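PDB 4Q1Q: Adhesin/invasin TibA autotransporter from Escherichia coli, which mediates adhesion to and invasion of human intestinal epithelial cells, drives bacterial aggregation through TibA-TibA contacts and enhances biofilm formation. Local coordinates for residues T38-G43 / T57-G62; S74-S79 / N93-N98. All coordinates share one frame; numbering follows the deposited sequence.

Contact 1: T38-G43 / T57-G62. With 289 (D-glycero-alpha-D-manno-heptopyranose), chain E.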
# COMPACT_ATOMS: atom_id res chain seq x y z
N THR A 38 17.27 17.66 -11.55
CA THR A 38 15.96 18.25 -11.34
C THR A 38 15.21 18.15 -12.66
O THR A 38 15.67 18.73 -13.64
CB THR A 38 16.06 19.72 -10.88
OG1 THR A 38 16.86 19.81 -9.69
CG2 THR A 38 14.69 20.30 -10.59
N ILE A 39 14.12 17.38 -12.68
CA ILE A 39 13.31 17.17 -13.89
C ILE A 39 12.07 18.06 -13.87
O ILE A 39 11.17 17.88 -13.05
CB ILE A 39 12.85 15.71 -14.11
CG1 ILE A 39 14.01 14.72 -14.01
CG2 ILE A 39 12.19 15.59 -15.47
CD1 ILE A 39 13.61 13.26 -13.82
N ASN A 40 12.05 19.04 -14.77
CA ASN A 40 10.93 19.97 -14.86
C ASN A 40 10.12 19.74 -16.13
O ASN A 40 10.48 18.90 -16.96
CB ASN A 40 11.42 21.42 -14.75
CG ASN A 40 11.91 21.77 -13.36
OD1 ASN A 40 11.66 21.06 -12.39
ND2 ASN A 40 12.62 22.88 -13.26
N SER A 41 9.03 20.49 -16.23
CA SER A 41 7.98 20.26 -17.22
C SER A 41 8.55 19.96 -18.60
O SER A 41 9.39 20.71 -19.11
CB SER A 41 7.04 21.47 -17.27
OG SER A 41 5.76 21.15 -17.81
N GLY A 42 8.10 18.87 -19.22
CA GLY A 42 8.60 18.46 -20.53
C GLY A 42 9.88 17.65 -20.46
O GLY A 42 10.27 17.00 -21.44
N GLY A 43 10.50 17.62 -19.29
CA GLY A 43 11.68 16.80 -19.03
C GLY A 43 11.45 15.30 -18.88
O GLY A 43 10.60 14.88 -18.08
N THR A 57 15.13 15.01 -8.43
CA THR A 57 13.93 15.76 -8.05
C THR A 57 12.99 15.85 -9.26
O THR A 57 13.41 16.25 -10.34
CB THR A 57 14.30 17.15 -7.49
OG1 THR A 57 14.56 17.06 -6.08
CG2 THR A 57 13.20 18.17 -7.72
N ILE A 58 11.73 15.47 -9.10
CA ILE A 58 10.78 15.41 -10.21
C ILE A 58 9.63 16.38 -9.96
O ILE A 58 8.85 16.19 -9.02
CB ILE A 58 10.18 14.01 -10.43
CG1 ILE A 58 11.27 12.93 -10.42
CG2 ILE A 58 9.41 13.95 -11.74
CD1 ILE A 58 10.77 11.51 -10.57
N ASN A 59 9.56 17.40 -10.80
CA ASN A 59 8.56 18.46 -10.64
C ASN A 59 7.50 18.41 -11.75
O ASN A 59 7.60 17.66 -12.71
CB ASN A 59 9.21 19.86 -10.59
CG ASN A 59 10.16 20.03 -9.42
OD1 ASN A 59 9.80 19.80 -8.27
ND2 ASN A 59 11.39 20.46 -9.70
N ILE A 60 6.46 19.23 -11.57
CA ILE A 60 5.26 19.25 -12.40
C ILE A 60 5.58 19.00 -13.87
O ILE A 60 6.42 19.68 -14.46
CB ILE A 60 4.46 20.57 -12.25
CG1 ILE A 60 3.30 20.61 -13.25
CG2 ILE A 60 5.35 21.80 -12.42
CD1 ILE A 60 2.07 21.30 -12.70
N GLY A 61 4.90 18.02 -14.45
CA GLY A 61 5.06 17.71 -15.86
C GLY A 61 6.40 17.09 -16.21
O GLY A 61 6.66 16.87 -17.39
N GLY A 62 7.26 16.83 -15.22
CA GLY A 62 8.42 15.96 -15.42
C GLY A 62 8.22 14.47 -15.16
O GLY A 62 7.52 14.09 -14.21
O7 289 E . 6.37 23.31 -23.41
C7 289 E . 7.47 23.12 -22.51
C6 289 E . 7.04 23.14 -21.05
O6 289 E . 6.27 24.33 -20.80
C5 289 E . 6.28 21.90 -20.55
O5 289 E . 5.36 22.32 -19.53
C1 289 E . 4.89 21.20 -18.77
C2 289 E . 4.01 20.34 -19.67
O2 289 E . 2.87 21.08 -20.12
C3 289 E . 4.83 19.86 -20.87
O3 289 E . 3.98 19.15 -21.79
C4 289 E . 5.52 21.04 -21.56
O4 289 E . 6.38 20.50 -22.57
O HOH W 1 8.17 15.26 -19.15
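Asn40 and Asn59 lie side by side, their side chains pointing the same way, and are joined by one hydrogen bond between their amides: Asn59 ND2 donates to Asn40 OD1 at 2.8 Å. The bond is nearly straight (165°) and lies in the plane of the accepting carbonyl and close to that of the donating amide, although the two amide planes are turned 40° apart. In both residues CG is anti to the carbonyl carbon, a shared setting that puts the two amides alongside each other. Thr38 CG2 also packs against this donor, 3.4 Å from Asn59 ND2, and meets Thr57 CG2 beside it. On the other face of the strands Ile39 packs beside Ile58, pointing the same way, with Ile39 CD1 4.1 Å from Ile58 CG1. Ile39 CG2 rests on Gly62 CA.

Such a like-on-like asparagine pair is an asparagine ladder step of a right-handed parallel beta-helix, here part of the passenger domain, a probable stalk, in which one coil repeats the last. The ladder goes on at the next rung, where Asn59 OD1 takes a weak hydrogen bond from Asn78 ND2. Beneath the side chains, the parallel strands 38-39 and 57-58 are joined by Ile39 N to Thr57 O (2.7 Å) and Asn59 N to Ile39 O.

Type II turns follow in both coils, Asn40-Gly43 stacked on Asn59-Gly62. Gly42 N reaches Gly61 O at 3.1 Å from above its carbonyl plane, and a water donates to both Gly61 O and Gly43 O. At the outer bend Ser41 OG, anti to its backbone N, is bonded covalently to C1 of a heptose.

Contact 2: S74-S79 / N93-N98. With 289 (D-glycero-alpha-D-manno-heptopyranose), chain V; 289 (D-glycero-alpha-D-manno-heptopyranose), chain B; 289 (D-glycero-alpha-D-manno-heptopyranose), chain C.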
# COMPACT_ATOMS: atom_id res chain seq x y z
N SER A 74 16.47 7.41 -4.10
CA SER A 74 16.18 8.70 -3.50
C SER A 74 15.57 9.74 -4.44
O SER A 74 15.69 10.94 -4.19
CB SER A 74 17.47 9.25 -2.87
OG SER A 74 18.21 8.30 -2.11
N SER A 75 14.90 9.29 -5.51
CA SER A 75 14.08 10.18 -6.33
C SER A 75 13.09 10.85 -5.40
O SER A 75 12.61 10.22 -4.46
CB SER A 75 13.29 9.44 -7.40
OG SER A 75 14.04 9.06 -8.54
N THR A 76 12.78 12.11 -5.66
CA THR A 76 11.74 12.78 -4.87
C THR A 76 10.71 13.41 -5.82
O THR A 76 11.03 14.24 -6.68
CB THR A 76 12.37 13.77 -3.86
OG1 THR A 76 11.35 14.43 -3.10
CG2 THR A 76 13.18 14.85 -4.55
N ILE A 77 9.44 13.03 -5.68
CA ILE A 77 8.42 13.37 -6.67
C ILE A 77 7.51 14.46 -6.14
O ILE A 77 6.96 14.34 -5.04
CB ILE A 77 7.57 12.15 -7.07
CG1 ILE A 77 8.45 10.90 -7.13
CG2 ILE A 77 6.83 12.37 -8.39
CD1 ILE A 77 7.67 9.63 -7.38
N ASN A 78 7.34 15.54 -6.90
CA ASN A 78 6.48 16.65 -6.48
C ASN A 78 5.28 16.89 -7.40
O ASN A 78 5.25 16.40 -8.53
CB ASN A 78 7.31 17.93 -6.36
CG ASN A 78 8.27 17.88 -5.19
OD1 ASN A 78 7.85 17.81 -4.04
ND2 ASN A 78 9.56 17.90 -5.48
N SER A 79 4.33 17.66 -6.87
CA SER A 79 3.12 18.16 -7.53
C SER A 79 3.22 18.02 -9.03
O SER A 79 4.00 18.71 -9.67
CB SER A 79 2.84 19.61 -7.10
OG SER A 79 1.77 20.33 -7.72
N ASN A 93 13.83 3.93 -1.92
CA ASN A 93 13.69 5.06 -1.02
C ASN A 93 13.17 6.32 -1.72
O ASN A 93 13.56 7.45 -1.40
CB ASN A 93 15.00 5.26 -0.24
CG ASN A 93 15.27 4.14 0.75
OD1 ASN A 93 14.38 3.35 1.08
ND2 ASN A 93 16.49 4.07 1.27
N THR A 94 12.24 6.12 -2.65
CA THR A 94 11.55 7.22 -3.33
C THR A 94 10.69 7.99 -2.33
O THR A 94 10.15 7.39 -1.41
CB THR A 94 10.64 6.70 -4.46
OG1 THR A 94 11.36 5.83 -5.34
CG2 THR A 94 10.02 7.87 -5.24
N THR A 95 10.59 9.31 -2.51
CA THR A 95 9.73 10.19 -1.70
C THR A 95 8.69 10.87 -2.59
O THR A 95 9.01 11.54 -3.56
CB THR A 95 10.49 11.32 -0.96
OG1 THR A 95 11.55 10.79 -0.16
CG2 THR A 95 9.54 12.07 -0.03
N VAL A 96 7.41 10.74 -2.24
CA VAL A 96 6.34 11.20 -3.11
C VAL A 96 5.60 12.28 -2.33
O VAL A 96 5.07 12.02 -1.25
CB VAL A 96 5.35 10.08 -3.48
CG1 VAL A 96 4.46 10.49 -4.65
CG2 VAL A 96 6.08 8.80 -3.84
N ASN A 97 5.58 13.50 -2.86
CA ASN A 97 4.91 14.58 -2.14
C ASN A 97 3.59 14.92 -2.81
O ASN A 97 3.25 14.35 -3.85
CB ASN A 97 5.78 15.84 -2.05
CG ASN A 97 7.09 15.59 -1.32
OD1 ASN A 97 7.11 15.20 -0.16
ND2 ASN A 97 8.20 15.81 -2.02
N ASN A 98 2.88 15.87 -2.21
CA ASN A 98 1.65 16.41 -2.74
C ASN A 98 1.61 16.47 -4.26
O ASN A 98 2.43 17.12 -4.90
CB ASN A 98 1.41 17.81 -2.17
CG ASN A 98 0.01 18.31 -2.46
OD1 ASN A 98 -0.97 17.58 -2.25
ND2 ASN A 98 -0.10 19.55 -2.93
O7 289 V . -3.89 21.38 -10.57
C7 289 V . -2.89 21.49 -9.55
C6 289 V . -1.81 20.44 -9.78
O6 289 V . -1.06 20.78 -10.95
C5 289 V . -0.87 20.34 -8.59
O5 289 V . -0.02 21.48 -8.56
C1 289 V . 0.97 21.39 -7.53
C2 289 V . 0.28 21.37 -6.17
O2 289 V . -0.41 22.61 -5.97
C3 289 V . -0.72 20.23 -6.09
O3 289 V . -1.49 20.34 -4.88
C4 289 V . -1.66 20.26 -7.29
O4 289 V . -2.47 19.08 -7.29
O7 289 B . 15.98 12.66 0.29
C7 289 B . 16.25 11.30 -0.05
C6 289 B . 17.07 10.59 1.02
O6 289 B . 16.27 10.44 2.19
C5 289 B . 17.54 9.25 0.48
O5 289 B . 18.58 9.51 -0.47
C1 289 B . 19.06 8.32 -1.12
C2 289 B . 19.76 7.52 -0.04
O2 289 B . 20.77 8.33 0.58
C3 289 B . 18.70 7.08 0.95
O3 289 B . 19.27 6.24 1.97
C4 289 B . 18.04 8.30 1.57
O4 289 B . 16.91 7.92 2.37
O7 289 C . 2.02 20.26 1.52
C7 289 C . 1.26 19.06 1.68
C6 289 C . -0.22 19.38 1.52
O6 289 C . -0.45 19.85 0.19
C5 289 C . -1.09 18.15 1.74
O5 289 C . -1.18 17.87 3.14
C1 289 C . -1.83 16.61 3.35
C2 289 C . -3.30 16.90 3.04
O2 289 C . -3.76 18.02 3.79
C3 289 C . -3.39 17.15 1.54
O3 289 C . -4.74 17.44 1.14
C4 289 C . -2.49 18.32 1.15
O4 289 C . -2.44 18.35 -0.28
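Segments 74-79 and 93-98 run parallel, their end-to-end directions 11° apart, with Thr76 opposite Thr95 and Ile77 opposite Val96. Three backbone hydrogen bonds alternate along them: Thr95 N to Ser75 O, Ile77 N to Thr95 O (2.6 Å) and Asn97 N to Ile77 O. On the buried face Ile77 CD1 leans onto the next coil, touching Thr94 CG2 at 3.6 Å and Val96 CG2 at 4.0 Å. CD1 lies anti to CA, which carries it out over Thr94 and Val96. Ser75 OG and Thr94 OG1 are both satisfied by glutamines of the neighbouring wall, Gln64 and Gln83.

On the outer face Asn78 and Asn97 lie alongside each other, amide planes 15° apart. Asn97 ND2 donates to Asn78 OD1 at 2.9 Å, a bent bond (141°) that comes in from above the carbonyl plane. Asn97 OD1 is taken in turn by Asn116 ND2.

Sugars flank both ends. Ser74 OG and Ser79 OG each carry a heptose through C1. Asn98 reaches two heptoses: its OD1 accepts from O4 of a third heptose, not the one on Ser74 or Ser79, at 2.6 Å, while its ND2 makes a weak bond to O3 of the one on Ser79. Aliphatic packing inside, an asparagine ladder outside and glycosylated serines at the bends together typify this heptosylated autotransporter beta-helix.

Overall arrangement
Contact 1 closes before contact 2 opens along the chain, and their centres lie 12 Å apart on the same side of the chain's centre. Strands 57-58 and 76-77 are neighbours, so the two contacts join directly, through probable backbone hydrogen bonds from Ile58 N to Thr76 O and from Asn78 N to Ile58 O. The strand order 38-39, 57-58, 76-77, 95-96 therefore advances one coil at a time, each 19 residues after the last. These contacts illustrate how a solenoid builds length: an approximate repeat supplies a similar interface coil after coil, consistent with an elongated stalk with heptoses displayed along it.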